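Local coordinates for DinB-like Protein (Bacillus cereus ATCC 10987, PDB 3DI5) that binds a nickel ion and, as a member of the DinB family, is probably a divalent-metal-dependent protein whose cellular function is not established, at residues M116-S119 / I120-M123. Residues are numbered along the deposited sequence; the frame is centred on the assembly and turned at random. Where two conformers were deposited one is given.
Sequences MPNS and IFLM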
HETATM    1  N   MSE A 116       8.562 -17.290   6.309  0.50 46.47           N
HETATM    2  CA  MSE A 116       9.534 -16.256   5.971  0.50 45.86           C
HETATM    3  C   MSE A 116       9.710 -15.313   7.167  0.50 44.88           C
HETATM    4  O   MSE A 116       8.778 -15.123   7.941  0.50 44.01           O
HETATM    5  CB  MSE A 116       9.051 -15.450   4.753  0.50 46.26           C
HETATM    6  CG  MSE A 116       8.889 -16.256   3.457  0.50 47.41           C
HETATM    7 SE   MSE A 116      10.548 -16.932   2.755  0.38 50.15          SE
HETATM    8  CE  MSE A 116      10.993 -15.491   1.535  0.50 47.61           C
ATOM      9  N   PRO A 117      10.913 -14.735   7.326  1.00 43.99           N
ATOM     10  CA  PRO A 117      11.104 -13.718   8.364  1.00 43.79           C
ATOM     11  C   PRO A 117      10.196 -12.485   8.189  1.00 43.02           C
ATOM     12  O   PRO A 117       9.740 -12.186   7.094  1.00 43.43           O
ATOM     13  CB  PRO A 117      12.592 -13.350   8.244  1.00 43.24           C
ATOM     14  CG  PRO A 117      13.106 -13.998   7.037  1.00 43.88           C
ATOM     15  CD  PRO A 117      12.151 -15.031   6.584  1.00 43.91           C
ATOM     16  N   ASN A 118       9.916 -11.774   9.259  1.00 43.16           N
ATOM     17  CA  ASN A 118       9.099 -10.578   9.136  1.00 42.24           C
ATOM     18  C   ASN A 118       9.646  -9.558   8.130  1.00 42.64           C
ATOM     19  O   ASN A 118       8.866  -8.894   7.461  1.00 41.88           O
ATOM     20  CB  ASN A 118       8.860  -9.929  10.488  1.00 42.23           C
ATOM     21  CG  ASN A 118       7.844 -10.675  11.304  1.00 40.47           C
ATOM     22  OD1 ASN A 118       6.914 -11.257  10.753  1.00 38.78           O
ATOM     23  ND2 ASN A 118       8.019 -10.685  12.611  1.00 38.60           N
ATOM     24  N   SER A 119      10.968  -9.457   7.994  1.00 42.46           N
ATOM     25  CA  SER A 119      11.564  -8.479   7.073  1.00 42.93           C
ATOM     26  C   SER A 119      11.142  -8.687   5.606  1.00 43.27           C
ATOM     27  O   SER A 119      11.013  -7.729   4.839  1.00 43.99           O
ATOM     28  CB  SER A 119      13.085  -8.498   7.174  1.00 42.42           C
ATOM     29  OG  SER A 119      13.557  -9.799   6.994  1.00 41.62           O
ATOM     30  N   ILE A 120      10.905  -9.933   5.237  1.00 43.05           N
ATOM     31  CA  ILE A 120      10.484 -10.278   3.897  1.00 42.90           C
ATOM     32  C   ILE A 120       9.021  -9.867   3.717  1.00 41.18           C
ATOM     33  O   ILE A 120       8.627  -9.328   2.678  1.00 40.63           O
ATOM     34  CB  ILE A 120      10.681 -11.780   3.630  1.00 42.76           C
ATOM     35  CG1 ILE A 120      12.165 -12.170   3.716  1.00 44.12           C
ATOM     36  CG2 ILE A 120      10.177 -12.160   2.258  1.00 44.93           C
ATOM     37  CD1 ILE A 120      13.081 -11.497   2.693  1.00 45.27           C
ATOM     38  N   PHE A 121       8.199 -10.059   4.732  1.00 40.62           N
ATOM     39  CA  PHE A 121       6.849  -9.496   4.649  1.00 39.21           C
ATOM     40  C   PHE A 121       6.951  -8.045   4.216  1.00 39.52           C
ATOM     41  O   PHE A 121       6.196  -7.566   3.340  1.00 37.20           O
ATOM     42  CB  PHE A 121       6.119  -9.564   5.974  1.00 39.58           C
ATOM     43  CG  PHE A 121       5.601 -10.924   6.320  1.00 39.72           C
ATOM     44  CD1 PHE A 121       6.432 -11.893   6.863  1.00 39.04           C
ATOM     45  CD2 PHE A 121       4.272 -11.235   6.119  1.00 38.89           C
ATOM     46  CE1 PHE A 121       5.949 -13.131   7.191  1.00 37.81           C
ATOM     47  CE2 PHE A 121       3.791 -12.470   6.467  1.00 39.88           C
ATOM     48  CZ  PHE A 121       4.645 -13.435   6.970  1.00 38.14           C
ATOM     49  N   LEU A 122       7.868  -7.328   4.866  1.00 40.36           N
ATOM     50  CA  LEU A 122       7.939  -5.871   4.732  1.00 40.88           C
ATOM     51  C   LEU A 122       8.500  -5.525   3.354  1.00 41.08           C
ATOM     52  O   LEU A 122       8.060  -4.581   2.727  1.00 41.03           O
ATOM     53  CB  LEU A 122       8.807  -5.239   5.835  1.00 39.89           C
ATOM     54  CG  LEU A 122       8.228  -5.188   7.252  1.00 40.55           C
ATOM     55  CD1 LEU A 122       9.155  -4.449   8.175  1.00 36.76           C
ATOM     56  CD2 LEU A 122       6.898  -4.553   7.250  1.00 37.03           C
HETATM   57  N   MSE A 123       9.475  -6.298   2.899  1.00 42.59           N
HETATM   58  CA  MSE A 123      10.031  -6.128   1.568  1.00 44.24           C
HETATM   59  C   MSE A 123       8.926  -6.327   0.542  1.00 43.62           C
HETATM   60  O   MSE A 123       8.882  -5.648  -0.481  1.00 43.80           O
HETATM   61  CB  MSE A 123      11.137  -7.159   1.328  1.00 44.26           C
HETATM   62  CG  MSE A 123      11.817  -7.062   0.009  1.00 45.86           C
HETATM   63 SE   MSE A 123      12.722  -8.754  -0.465  0.75 51.63          SE
HETATM   64  CE  MSE A 123      11.094  -9.939  -0.802  1.00 45.57           C
TER
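Pro117 and Ile120 meet at the N-terminus of helix 118-142, the helix that follows the two-stranded antiparallel hairpin and later carries two of the three nickel-binding histidines of this DinB-family protein. Pro117, at the N-cap position, offers its backbone O to Ile120 N at 3.1 Å, an i to i+3 bond of the first turn whose N-H...O angle of 139° is more bent than those of the i to i+4 bonds that follow (146° and 154°), Leu122 N reaching Asn118 O at 3.2 Å and Met123 N reaching Ser119 O at 2.9 Å. The buried amide of Asn118 is satisfied elsewhere: ND2 donates to Asp104 O, and OD1 accepts from Asn109 ND2 of the partner strand. Ser119 OG makes a weak hydrogen bond to Leu105 O. On the apolar side, CG1 of Ile120 lies alongside the proline ring, 3.9 Å from Pro117 CG, and one of two Met116 conformers, less certain, brings CE to 3.5 Å from Ile120 CG2. The Phe121 ring turns its edge to two strand-end carbonyls and meets Phe111 nearly at right angles. Within that edge, CD1 lies 3.3 Å from Pro117 O and CE1 3.5 Å from Met116 O.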